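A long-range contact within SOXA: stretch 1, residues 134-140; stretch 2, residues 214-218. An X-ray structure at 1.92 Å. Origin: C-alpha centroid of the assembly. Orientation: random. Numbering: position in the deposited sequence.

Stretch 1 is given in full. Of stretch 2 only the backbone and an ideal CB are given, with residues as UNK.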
ATOM      1  N   MET A 134       7.174 -20.170   4.145  1.00 27.43           N
ATOM      2  CA  MET A 134       6.984 -19.476   2.871  1.00 27.28           C
ATOM      3  C   MET A 134       7.765 -18.172   2.737  1.00 26.86           C
ATOM      4  O   MET A 134       8.455 -17.969   1.722  1.00 27.30           O
ATOM      5  CB  MET A 134       5.514 -19.232   2.595  1.00 26.41           C
ATOM      6  CG  MET A 134       5.212 -18.801   1.165  1.00 27.71           C
ATOM      7  SD  MET A 134       5.680 -19.922  -0.139  1.00 25.95           S
ATOM      8  CE  MET A 134       4.226 -21.024  -0.146  1.00 26.31           C
ATOM      9  N   LYS A 135       7.702 -17.313   3.746  1.00 26.43           N
ATOM     10  CA  LYS A 135       8.415 -16.023   3.690  1.00 26.30           C
ATOM     11  C   LYS A 135       9.938 -16.227   3.656  1.00 25.74           C
ATOM     12  O   LYS A 135      10.645 -15.573   2.896  1.00 25.62           O
ATOM     13  CB  LYS A 135       7.999 -15.131   4.862  1.00 26.62           C
ATOM     14  CG  LYS A 135       6.506 -14.847   4.851  1.00 26.61           C
ATOM     15  CD  LYS A 135       6.068 -13.764   5.848  1.00 28.17           C
ATOM     16  CE  LYS A 135       6.470 -14.044   7.297  1.00 28.60           C
ATOM     17  NZ  LYS A 135       5.740 -13.070   8.208  1.00 26.07           N
ATOM     18  N   ASP A 136      10.447 -17.178   4.434  1.00 25.23           N
ATOM     19  CA  ASP A 136      11.870 -17.470   4.389  1.00 25.59           C
ATOM     20  C   ASP A 136      12.269 -18.022   3.019  1.00 25.56           C
ATOM     21  O   ASP A 136      13.337 -17.686   2.504  1.00 25.18           O
ATOM     22  CB  ASP A 136      12.315 -18.503   5.428  1.00 26.09           C
ATOM     23  CG  ASP A 136      12.012 -18.105   6.874  1.00 28.80           C
ATOM     24  OD1 ASP A 136      11.737 -16.919   7.214  1.00 29.51           O
ATOM     25  OD2 ASP A 136      11.968 -19.006   7.743  1.00 30.94           O
ATOM     26  N   MET A 137      11.454 -18.919   2.465  1.00 25.49           N
ATOM     27  CA  MET A 137      11.801 -19.523   1.184  1.00 25.89           C
ATOM     28  C   MET A 137      11.787 -18.472   0.069  1.00 25.70           C
ATOM     29  O   MET A 137      12.697 -18.430  -0.748  1.00 25.39           O
ATOM     30  CB  MET A 137      10.886 -20.692   0.837  1.00 25.85           C
ATOM     31  CG  MET A 137      11.477 -21.605  -0.255  1.00 27.11           C
ATOM     32  SD  MET A 137      13.077 -22.303   0.161  1.00 27.95           S
ATOM     33  CE  MET A 137      12.546 -23.473   1.460  1.00 31.56           C
ATOM     34  N   LEU A 138      10.770 -17.606   0.058  1.00 25.63           N
ATOM     35  CA  LEU A 138      10.724 -16.517  -0.935  1.00 25.39           C
ATOM     36  C   LEU A 138      11.908 -15.588  -0.784  1.00 24.82           C
ATOM     37  O   LEU A 138      12.413 -15.066  -1.767  1.00 25.47           O
ATOM     38  CB  LEU A 138       9.474 -15.670  -0.795  1.00 25.51           C
ATOM     39  CG  LEU A 138       8.094 -16.271  -1.028  1.00 27.92           C
ATOM     40  CD1 LEU A 138       7.113 -15.231  -1.528  1.00 28.60           C
ATOM     41  CD2 LEU A 138       8.099 -17.476  -1.921  1.00 26.14           C
ATOM     42  N   SER A 139      12.332 -15.371   0.451  1.00 24.12           N
ATOM     43  CA  SER A 139      13.498 -14.523   0.736  1.00 24.13           C
ATOM     44  C   SER A 139      14.742 -15.105   0.085  1.00 23.52           C
ATOM     45  O   SER A 139      15.452 -14.412  -0.656  1.00 22.81           O
ATOM     46  CB  SER A 139      13.685 -14.375   2.263  1.00 24.02           C
ATOM     47  OG  SER A 139      12.612 -13.612   2.822  1.00 25.58           O
ATOM     48  N   LEU A 140      14.976 -16.393   0.337  1.00 23.29           N
ATOM     49  CA  LEU A 140      16.099 -17.124  -0.272  1.00 23.81           C
ATOM     50  C   LEU A 140      16.058 -17.088  -1.792  1.00 23.28           C
ATOM     51  O   LEU A 140      17.062 -16.777  -2.446  1.00 23.46           O
ATOM     52  CB  LEU A 140      16.120 -18.586   0.200  1.00 24.11           C
ATOM     53  CG  LEU A 140      17.219 -19.489  -0.367  1.00 25.19           C
ATOM     54  CD1 LEU A 140      18.606 -19.027   0.085  1.00 27.17           C
ATOM     55  CD2 LEU A 140      16.958 -20.966   0.003  1.00 26.60           C
ATOM     56  N   UNK A 214       9.920  -8.398  11.212  1.00 28.76           N
ATOM     57  CA  UNK A 214       9.824  -9.638  10.437  1.00 28.05           C
ATOM     58  C   UNK A 214       9.606  -9.421   8.960  1.00 27.61           C
ATOM     59  O   UNK A 214       9.404  -8.295   8.517  1.00 26.32           O
ATOM     60  CB  UNK A 214       8.686 -10.503  10.982  1.00 28.05           C
ATOM     61  N   UNK A 215       9.611 -10.506   8.196  1.00 27.17           N
ATOM     62  CA  UNK A 215       9.441 -10.411   6.743  1.00 26.93           C
ATOM     63  C   UNK A 215       7.956 -10.280   6.375  1.00 26.46           C
ATOM     64  O   UNK A 215       7.062 -10.748   7.089  1.00 26.63           O
ATOM     65  CB  UNK A 215      10.050 -11.635   6.055  1.00 26.93           C
ATOM     66  N   UNK A 216       7.713  -9.643   5.244  1.00 25.83           N
ATOM     67  CA  UNK A 216       6.389  -9.442   4.704  1.00 25.72           C
ATOM     68  C   UNK A 216       6.467  -9.705   3.189  1.00 25.26           C
ATOM     69  O   UNK A 216       7.437  -9.290   2.528  1.00 24.94           O
ATOM     70  CB  UNK A 216       5.871  -8.036   5.013  1.00 25.72           C
ATOM     71  N   UNK A 217       5.452 -10.372   2.651  1.00 24.83           N
ATOM     72  CA  UNK A 217       5.339 -10.603   1.201  1.00 24.92           C
ATOM     73  C   UNK A 217       4.479  -9.531   0.561  1.00 24.47           C
ATOM     74  O   UNK A 217       3.690  -8.846   1.244  1.00 23.49           O
ATOM     75  CB  UNK A 217       4.753 -11.986   0.912  1.00 24.92           C
ATOM     76  N   UNK A 218       4.591  -9.392  -0.758  1.00 23.97           N
ATOM     77  CA  UNK A 218       3.742  -8.447  -1.462  1.00 23.71           C
ATOM     78  C   UNK A 218       2.268  -8.800  -1.281  1.00 23.72           C
ATOM     79  O   UNK A 218       1.444  -7.909  -1.196  1.00 23.97           O
ATOM     80  CB  UNK A 218       4.102  -8.414  -2.949  1.00 23.71           C
TER

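Stretch 1 is a run of helix, and the strand at the start of stretch 2 passes it steeply, at 76° between their N-to-C directions, with an axis-to-axis approach of 8.6 Å. At so steep an angle few positions can touch it. The helix offers Lys 135, Leu 138 and Ser 139: a long aliphatic stem ending in an amine, a branched hydrocarbon and a small hydroxyl.

At position 214 the CA-to-CB direction is sideways to the helix. The ideal CB lies 4.8 Å from NZ of Lys 135, so there is room for a side chain, and small or polar residues would be acceptable as far as stretch 1 is concerned. The backbone, at phi/psi of -167/175, is almost fully extended, a conformation that glycine adopts readily but that does not demand it. The deposited residue is Gly 214, which makes no contact with the helix.

Position 215 points toward the helix, and its ideal CB sits 4.2 Å from CB of Lys 135 and 4.6 Å from OG of Ser 139. Its phi/psi of -81/152 suit most residues. OG of Ser 139 already donates to O of Lys 135 at 2.8 Å, one turn back along its own helix, so a polar partner is not required here. A flexible or moderately sized hydrophobic side chain would suit the site: methionine, leucine or isoleucine are all reasonable. The backbone contributes independently of that choice, because NZ of Lys 135 donates a hydrogen bond to the carbonyl O of this residue at 2.9 Å, a bond any residue could accept, since the acceptor is backbone. The residue is Met 215. All three of its chi angles are m, and the unbranched chain folds so that CE comes to 3.6 Å from OG of Ser 139. The lysine thus spends its stem on packing and its amine on the strand backbone.

Position 216 points away, as alternation along a strand predicts, and its ideal CB has nothing of stretch 1 within 5.5 Å. The helix therefore sets little constraint; phi/psi of -138/139 favour a beta-branched residue without requiring one. It is Val 216, with chi1 t.

Position 217 turns toward the helix again. Its ideal CB is 4.7 Å from CD1 of Leu 138 and 5.2 Å from CG of Lys 135, a hydrocarbon surface that would welcome valine, isoleucine or threonine. The following residue is helical, so serine, threonine, aspartate or asparagine would also be apt as a cap, and threonine answers both demands. In Thr 217, with chi1 p, CG2 lies 3.8 Å from CG of Lys 135 and 4.1 Å from CD1 of Leu 138, while the side chain caps a backbone N just past the stretch.

Position 218 is out of reach of stretch 1 and already helical, at -60/-35, so many residues would fit. Ala 218, a good helix former, occupies it.

Stretch 2, residues 214-218: GMVTA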
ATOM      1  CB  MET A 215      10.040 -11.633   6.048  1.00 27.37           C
ATOM      2  CG  MET A 215      11.511 -11.902   6.330  1.00 26.48           C
ATOM      3  SD  MET A 215      12.568 -10.542   5.937  1.00 26.32           S
ATOM      4  CE  MET A 215      12.226 -10.231   4.084  1.00 28.20           C
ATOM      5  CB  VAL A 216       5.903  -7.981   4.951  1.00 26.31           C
ATOM      6  CG1 VAL A 216       4.583  -7.727   4.281  1.00 27.33           C
ATOM      7  CG2 VAL A 216       5.724  -7.727   6.443  1.00 27.79           C
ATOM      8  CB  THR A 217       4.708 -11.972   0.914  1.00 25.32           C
ATOM      9  OG1 THR A 217       3.400 -12.028   1.514  1.00 26.13           O
ATOM     10  CG2 THR A 217       5.507 -13.127   1.581  1.00 25.78           C
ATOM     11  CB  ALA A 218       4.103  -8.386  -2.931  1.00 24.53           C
TER
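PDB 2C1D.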